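Local coordinates for malonyl coenzyme A-acyl carrier protein transacylase (Helicobacter pylori, PDB 2H1Y) that probably transfers the malonyl group from malonyl-coenzyme A to holo-acyl carrier protein, yielding malonyl-acyl carrier protein and free coenzyme A, at residues Lys89-Asn92 against Gly93-Pro97; Glu223-Glu226 against Lys227-Asp231; Lys308-Asp311 against Glu312-Phe316. All blocks are in the same frame, centred on the assembly; numbering follows the deposited sequence.

Interaction 1. Residues Lys89-Asn92 against Gly93-Pro97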
loop_
_atom_site.group_PDB
_atom_site.type_symbol
_atom_site.label_atom_id
_atom_site.label_comp_id
_atom_site.label_asym_id
_atom_site.label_seq_id
_atom_site.Cartn_x
_atom_site.Cartn_y
_atom_site.Cartn_z
ATOM N N LYS A 89 -13.307 -16.920 2.366
ATOM C CA LYS A 89 -14.341 -17.908 2.043
ATOM C C LYS A 89 -13.985 -19.321 2.567
ATOM O O LYS A 89 -14.851 -20.205 2.670
ATOM C CB LYS A 89 -14.603 -17.878 0.525
ATOM C CG LYS A 89 -15.428 -19.003 -0.041
ATOM C CD LYS A 89 -15.249 -19.091 -1.554
ATOM C CE LYS A 89 -15.710 -20.469 -2.062
ATOM N NZ LYS A 89 -15.225 -20.744 -3.442
ATOM N N GLN A 90 -12.709 -19.505 2.907
ATOM C CA GLN A 90 -12.190 -20.761 3.446
ATOM C C GLN A 90 -11.908 -20.686 4.932
ATOM O O GLN A 90 -11.795 -21.711 5.597
ATOM C CB GLN A 90 -10.901 -21.153 2.725
ATOM C CG GLN A 90 -11.028 -22.331 1.786
ATOM C CD GLN A 90 -12.018 -22.104 0.662
ATOM O OE1 GLN A 90 -13.215 -21.950 0.890
ATOM N NE2 GLN A 90 -11.521 -22.099 -0.566
ATOM N N ALA A 91 -11.754 -19.481 5.457
ATOM C CA ALA A 91 -11.439 -19.351 6.879
ATOM C C ALA A 91 -12.649 -19.824 7.630
ATOM O O ALA A 91 -13.775 -19.437 7.304
ATOM C CB ALA A 91 -11.121 -17.899 7.240
ATOM N N ASN A 92 -12.443 -20.685 8.609
ATOM C CA ASN A 92 -13.547 -21.050 9.473
ATOM C C ASN A 92 -14.123 -19.749 10.050
ATOM O O ASN A 92 -13.411 -19.018 10.718
ATOM C CB ASN A 92 -13.069 -21.989 10.582
ATOM C CG ASN A 92 -14.212 -22.740 11.244
ATOM O OD1 ASN A 92 -15.042 -22.153 11.936
ATOM N ND2 ASN A 92 -14.255 -24.050 11.035
ATOM N N GLY A 93 -15.381 -19.435 9.745
ATOM C CA GLY A 93 -16.008 -18.202 10.239
ATOM C C GLY A 93 -15.489 -16.900 9.639
ATOM O O GLY A 93 -15.711 -15.820 10.180
ATOM N N GLY A 94 -14.789 -16.989 8.516
ATOM C CA GLY A 94 -14.239 -15.799 7.867
ATOM C C GLY A 94 -13.059 -15.172 8.601
ATOM O O GLY A 94 -12.764 -15.509 9.760
ATOM N N LEU A 95 -12.386 -14.247 7.926
ATOM C CA LEU A 95 -11.236 -13.595 8.500
ATOM C C LEU A 95 -11.681 -12.693 9.624
ATOM O O LEU A 95 -12.589 -11.883 9.468
ATOM C CB LEU A 95 -10.465 -12.801 7.446
ATOM C CG LEU A 95 -9.684 -13.612 6.424
ATOM C CD1 LEU A 95 -9.132 -12.708 5.341
ATOM C CD2 LEU A 95 -8.561 -14.368 7.111
ATOM N N LYS A 96 -11.037 -12.856 10.773
ATOM C CA LYS A 96 -11.273 -11.987 11.894
ATOM C C LYS A 96 -9.901 -11.576 12.403
ATOM O O LYS A 96 -9.428 -12.130 13.383
ATOM C CB LYS A 96 -12.055 -12.718 12.997
ATOM C CG LYS A 96 -13.324 -13.480 12.558
ATOM C CD LYS A 96 -13.950 -14.220 13.769
ATOM C CE LYS A 96 -14.821 -15.443 13.354
ATOM N NZ LYS A 96 -14.010 -16.594 12.757
ATOM N N PRO A 97 -9.251 -10.609 11.735
ATOM C CA PRO A 97 -7.908 -10.219 12.148
ATOM C C PRO A 97 -7.997 -9.270 13.316
ATOM O O PRO A 97 -9.011 -8.594 13.454
ATOM C CB PRO A 97 -7.391 -9.451 10.933
ATOM C CG PRO A 97 -8.599 -8.812 10.384
ATOM C CD PRO A 97 -9.719 -9.806 10.590
#
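Over one face of the peptide group that begins with the carbonyl of Ala-91 stands the amide of Gly-94. Its N lies 2.9 Å from Ala-91 O and 62° out of the carbonyl plane, so the acceptor is met from above; the N-H itself points well, at 162°. This bond closes a type II beta turn from Ala-91 to Gly-94, with Asn-92 and Gly-93 at its corners. Gly-93 holds the positive phi of the third position, a conformation glycine takes up easily. The carboxamide of Asn-92 stays at the edge of the turn: with CG anti to the backbone N (chi1 -162°), it sits beside its own carbonyl carbon, and OD1 comes to 3.5 Å from Gly-93 N. At the open end of the turn the methyl of Ala-91 rests against the backbone of Gly-94, CB to C 3.6 Å. From further along, Lys-96 folds back over the turn, its chain kinked at the last torsion, and its NZ makes weak hydrogen bonds to Gly-93 O (3.2 Å) and Gly-94 O (3.4 Å). The turn follows helix 69-90 and leads the chain toward strand 99-102. Leu-95 packs on Tyr-84 and Leu-87 of that helix and on Tyr-15 of strand 15-19, while Ala-91 touches Leu-317 of helix 307-320.

Interaction 2. Residues Glu223-Glu226 against Lys227-Asp231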
loop_
_atom_site.group_PDB
_atom_site.type_symbol
_atom_site.label_atom_id
_atom_site.label_comp_id
_atom_site.label_asym_id
_atom_site.label_seq_id
_atom_site.Cartn_x
_atom_site.Cartn_y
_atom_site.Cartn_z
ATOM N N GLU A 223 -13.481 14.928 -0.639
ATOM C CA GLU A 223 -14.797 14.877 -1.276
ATOM C C GLU A 223 -15.156 13.468 -1.758
ATOM O O GLU A 223 -16.255 12.972 -1.484
ATOM C CB GLU A 223 -14.842 15.867 -2.434
ATOM C CG GLU A 223 -16.195 16.010 -3.102
ATOM C CD GLU A 223 -16.149 16.988 -4.272
ATOM O OE1 GLU A 223 -15.163 16.939 -5.046
ATOM O OE2 GLU A 223 -17.092 17.807 -4.408
ATOM N N LEU A 224 -14.224 12.827 -2.453
ATOM C CA LEU A 224 -14.455 11.475 -2.959
ATOM C C LEU A 224 -14.589 10.389 -1.868
ATOM O O LEU A 224 -15.375 9.451 -2.016
ATOM C CB LEU A 224 -13.399 11.110 -3.993
ATOM C CG LEU A 224 -13.597 11.698 -5.393
ATOM C CD1 LEU A 224 -12.983 10.733 -6.399
ATOM C CD2 LEU A 224 -15.076 11.967 -5.767
ATOM N N LEU A 225 -13.838 10.548 -0.776
ATOM C CA LEU A 225 -13.956 9.700 0.422
ATOM C C LEU A 225 -15.322 9.809 1.124
ATOM O O LEU A 225 -15.933 8.794 1.500
ATOM C CB LEU A 225 -12.832 10.028 1.417
ATOM C CG LEU A 225 -11.415 9.563 1.045
ATOM C CD1 LEU A 225 -10.344 10.416 1.718
ATOM C CD2 LEU A 225 -11.243 8.110 1.413
ATOM N N GLU A 226 -15.780 11.047 1.309
ATOM C CA GLU A 226 -17.085 11.334 1.922
ATOM C C GLU A 226 -18.216 10.717 1.130
ATOM O O GLU A 226 -19.122 10.126 1.694
ATOM C CB GLU A 226 -17.313 12.845 2.053
ATOM C CG GLU A 226 -17.251 13.338 3.479
ATOM C CD GLU A 226 -18.331 12.718 4.320
ATOM O OE1 GLU A 226 -19.465 12.557 3.806
ATOM O OE2 GLU A 226 -18.045 12.377 5.487
ATOM N N LYS A 227 -18.127 10.839 -0.185
ATOM C CA LYS A 227 -19.136 10.317 -1.086
ATOM C C LYS A 227 -19.066 8.788 -1.208
ATOM O O LYS A 227 -20.067 8.156 -1.519
ATOM C CB LYS A 227 -18.964 11.005 -2.440
ATOM C CG LYS A 227 -19.977 10.714 -3.509
ATOM C CD LYS A 227 -19.347 11.062 -4.868
ATOM C CE LYS A 227 -20.212 10.614 -6.040
ATOM N NZ LYS A 227 -19.357 10.069 -7.135
ATOM N N SER A 228 -17.904 8.193 -0.943
ATOM C CA SER A 228 -17.697 6.763 -1.224
ATOM C C SER A 228 -17.702 5.810 -0.031
ATOM O O SER A 228 -18.058 4.635 -0.177
ATOM C CB SER A 228 -16.404 6.560 -2.020
ATOM O OG SER A 228 -16.560 6.995 -3.361
ATOM N N LEU A 229 -17.286 6.306 1.134
ATOM C CA LEU A 229 -17.211 5.481 2.337
ATOM C C LEU A 229 -18.560 5.219 2.999
ATOM O O LEU A 229 -19.361 6.137 3.215
ATOM C CB LEU A 229 -16.262 6.099 3.364
ATOM C CG LEU A 229 -14.808 6.342 2.968
ATOM C CD1 LEU A 229 -14.168 7.278 3.966
ATOM C CD2 LEU A 229 -14.042 5.031 2.877
ATOM N N LYS A 230 -18.793 3.951 3.319
ATOM C CA LYS A 230 -19.864 3.579 4.202
ATOM C C LYS A 230 -19.276 3.613 5.602
ATOM O O LYS A 230 -18.070 3.777 5.770
ATOM C CB LYS A 230 -20.343 2.175 3.883
ATOM C CG LYS A 230 -21.831 2.093 3.636
ATOM C CD LYS A 230 -22.164 1.907 2.136
ATOM C CE LYS A 230 -22.314 0.414 1.750
ATOM N NZ LYS A 230 -21.051 -0.391 1.911
ATOM N N ASP A 231 -20.122 3.460 6.613
ATOM C CA ASP A 231 -19.635 3.397 7.980
ATOM C C ASP A 231 -19.758 1.970 8.491
ATOM O O ASP A 231 -20.659 1.634 9.260
ATOM C CB ASP A 231 -20.419 4.349 8.865
ATOM C CG ASP A 231 -19.727 4.617 10.175
ATOM O OD1 ASP A 231 -18.612 4.093 10.410
ATOM O OD2 ASP A 231 -20.310 5.368 10.979
#
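Leu-225 and Leu-229 lie side by side and point the same way, one turn apart at the C-terminal end of helix 218-228, at the periphery of the acyl transferase fold. Both side chains have CG beside the backbone N, and they meet methyl to methyl, CD2 of Leu-225 lying 4.0 Å from CD1 of Leu-229. The pair looks into the protein: Leu-225 packs on Leu-256 of helix 249-259 and Leu-125 of helix 119-137, and Leu-229 on Val-253 and Leu-117. Lys-227 takes a different course on the exposed flank. With CG anti to its backbone N (chi1 -175°), its aliphatic chain stands out from the helix beside that of Leu-224, with CD of Lys-227 4.5 Å from Leu-224 CD2, a loose approach, before NZ leads away. Ser-228 turns its hydroxyl back along the helix, and OG donates a weak hydrogen bond to Leu-224 O at 3.0 Å, giving that carbonyl a side-chain donor near the helix end. The backbone is still helical here, Lys-227 N bonding to Glu-223 O at 3.1 Å. Leu-225 O is shared at the helix end: it takes Leu-229 N at 2.9 Å and, weakly, Ser-228 N at 3.2 Å. Leu-229 is also the first residue to leave helical angles. Lys-249 NZ, from the start of helix 249-259, bonds to both Glu-226 O and Leu-229 O. The isobutyl group of Leu-229 leans over the shared acceptor, its CG 3.1 Å from Leu-225 O.

Interaction 3. Residues Lys308-Asp311 against Glu312-Phe316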
loop_
_atom_site.group_PDB
_atom_site.type_symbol
_atom_site.label_atom_id
_atom_site.label_comp_id
_atom_site.label_asym_id
_atom_site.label_seq_id
_atom_site.Cartn_x
_atom_site.Cartn_y
_atom_site.Cartn_z
ATOM N N LYS A 308 -0.684 -21.015 -4.229
ATOM C CA LYS A 308 0.255 -21.609 -3.285
ATOM C C LYS A 308 0.201 -20.874 -1.946
ATOM O O LYS A 308 0.044 -21.510 -0.903
ATOM C CB LYS A 308 1.674 -21.580 -3.867
ATOM C CG LYS A 308 2.715 -22.290 -3.027
ATOM C CD LYS A 308 4.109 -22.272 -3.687
ATOM C CE LYS A 308 4.937 -21.043 -3.311
ATOM N NZ LYS A 308 5.294 -20.998 -1.857
ATOM N N GLY A 309 0.319 -19.546 -1.982
ATOM C CA GLY A 309 0.173 -18.723 -0.779
ATOM C C GLY A 309 -1.213 -18.869 -0.162
ATOM O O GLY A 309 -1.348 -18.962 1.067
ATOM N N LEU A 310 -2.244 -18.901 -1.019
ATOM C CA LEU A 310 -3.627 -19.092 -0.574
ATOM C C LEU A 310 -3.721 -20.358 0.268
ATOM O O LEU A 310 -4.262 -20.338 1.373
ATOM C CB LEU A 310 -4.593 -19.197 -1.768
ATOM C CG LEU A 310 -6.099 -18.886 -1.646
ATOM C CD1 LEU A 310 -6.969 -19.660 -2.644
ATOM C CD2 LEU A 310 -6.690 -19.037 -0.236
ATOM N N ASP A 311 -3.172 -21.446 -0.260
ATOM C CA ASP A 311 -3.259 -22.745 0.393
ATOM C C ASP A 311 -2.436 -22.802 1.655
ATOM O O ASP A 311 -2.804 -23.486 2.605
ATOM C CB ASP A 311 -2.814 -23.846 -0.552
ATOM C CG ASP A 311 -3.880 -24.212 -1.549
ATOM O OD1 ASP A 311 -4.639 -23.331 -1.999
ATOM O OD2 ASP A 311 -3.968 -25.398 -1.889
ATOM N N GLU A 312 -1.339 -22.057 1.683
ATOM C CA GLU A 312 -0.520 -22.039 2.872
ATOM C C GLU A 312 -1.170 -21.280 4.026
ATOM O O GLU A 312 -1.069 -21.698 5.176
ATOM C CB GLU A 312 0.862 -21.496 2.572
ATOM C CG GLU A 312 1.795 -21.735 3.722
ATOM C CD GLU A 312 3.124 -21.087 3.506
ATOM O OE1 GLU A 312 3.724 -20.663 4.524
ATOM O OE2 GLU A 312 3.552 -21.018 2.325
ATOM N N ALA A 313 -1.826 -20.167 3.720
ATOM C CA ALA A 313 -2.609 -19.413 4.709
ATOM C C ALA A 313 -3.730 -20.253 5.314
ATOM O O ALA A 313 -3.873 -20.306 6.530
ATOM C CB ALA A 313 -3.174 -18.154 4.086
ATOM N N ILE A 314 -4.511 -20.916 4.460
ATOM C CA ILE A 314 -5.589 -21.802 4.906
ATOM C C ILE A 314 -5.097 -22.886 5.867
ATOM O O ILE A 314 -5.731 -23.123 6.884
ATOM C CB ILE A 314 -6.322 -22.502 3.735
ATOM C CG1 ILE A 314 -6.905 -21.483 2.760
ATOM C CG2 ILE A 314 -7.434 -23.380 4.266
ATOM C CD1 ILE A 314 -7.363 -22.091 1.416
ATOM N N GLU A 315 -3.982 -23.543 5.546
ATOM C CA GLU A 315 -3.426 -24.592 6.428
ATOM C C GLU A 315 -3.131 -24.023 7.788
ATOM O O GLU A 315 -3.309 -24.695 8.792
ATOM C CB GLU A 315 -2.119 -25.167 5.889
ATOM C CG GLU A 315 -2.206 -25.772 4.513
ATOM C CD GLU A 315 -0.871 -26.354 4.048
ATOM O OE1 GLU A 315 -0.330 -25.872 3.007
ATOM O OE2 GLU A 315 -0.378 -27.290 4.734
ATOM N N PHE A 316 -2.651 -22.787 7.825
ATOM C CA PHE A 316 -2.254 -22.219 9.094
ATOM C C PHE A 316 -3.472 -22.049 9.994
ATOM O O PHE A 316 -3.428 -22.393 11.184
ATOM C CB PHE A 316 -1.532 -20.885 8.927
ATOM C CG PHE A 316 -1.285 -20.202 10.227
ATOM C CD1 PHE A 316 -0.124 -20.437 10.935
ATOM C CD2 PHE A 316 -2.247 -19.371 10.781
ATOM C CE1 PHE A 316 0.088 -19.834 12.158
ATOM C CE2 PHE A 316 -2.032 -18.768 12.009
ATOM C CZ PHE A 316 -0.863 -19.004 12.694
#
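Apolar contact between Leu-310 and Ile-314, one helical turn apart, brings CD2 of the leucine to 3.5 Å from CD1 of the isoleucine. The two side chains cross at a slant. Leu-310 carries CG anti to its backbone N (chi1 -157°), whereas Ile-314 places CG1 beside its own backbone N, which lays that branch back over the preceding turn, CG1 resting 3.2 Å from Leu-310 O. Ala-313 contributes a short methyl to the same apolar flank, its CB 3.6 Å from Gly-309 O.

Backbone hydrogen bonds hold this framework in regular register. Four successive amides, from Glu-312 to Glu-315, each reach the carbonyl four residues back; the straightest is Ile-314 N to Leu-310 O, 3.2 Å long with an N-H angle of 171°.

Charged groups occupy the solvent-facing side. Lys-308 and Glu-312 run from neighbouring turns, and NZ of Lys-308 stops 4.5 Å from OE2 of Glu-312, beyond a salt bridge, so any electrostatic attraction is probably modest. Glu-315 lies back along the helix, its CG 3.0 Å from Asp-311 O, a close approach, with OE1 beside the same carbonyl but not bonded to it.

Leu-310, Ala-313 and Ile-314 pack on Leu-86, Leu-87 and Gln-90 of helix 69-90, and Ala-313 also meets Val-304 of the outermost strand 301-304. This split between an apolar and a charged face is that of an amphipathic helix, here the C-terminal helix 307-320 laid against helix 69-90 and the edge strand of the mixed sheet.

Along the chain the contacts come in the order 1, 2, 3, and all are local: a beta turn after a helix, a helix C-terminus and a mid-helix turn. Interactions 1 and 3 are neighbours in space, their centres 12 Å apart: Gln-90 CG touches Ile-314 CD1 at 3.7 Å, so the end of helix 69-90 and the C-terminal helix 307-320 meet although more than two hundred residues separate them. Interaction 2 stands apart, its centre 26 Å from that of interaction 1 and 33 Å from that of interaction 3. They thus mark two separate regions of the outer surface of the chain, one where the C-terminal helix meets helix 69-90 and one among helices 119-137, 218-228 and 249-259.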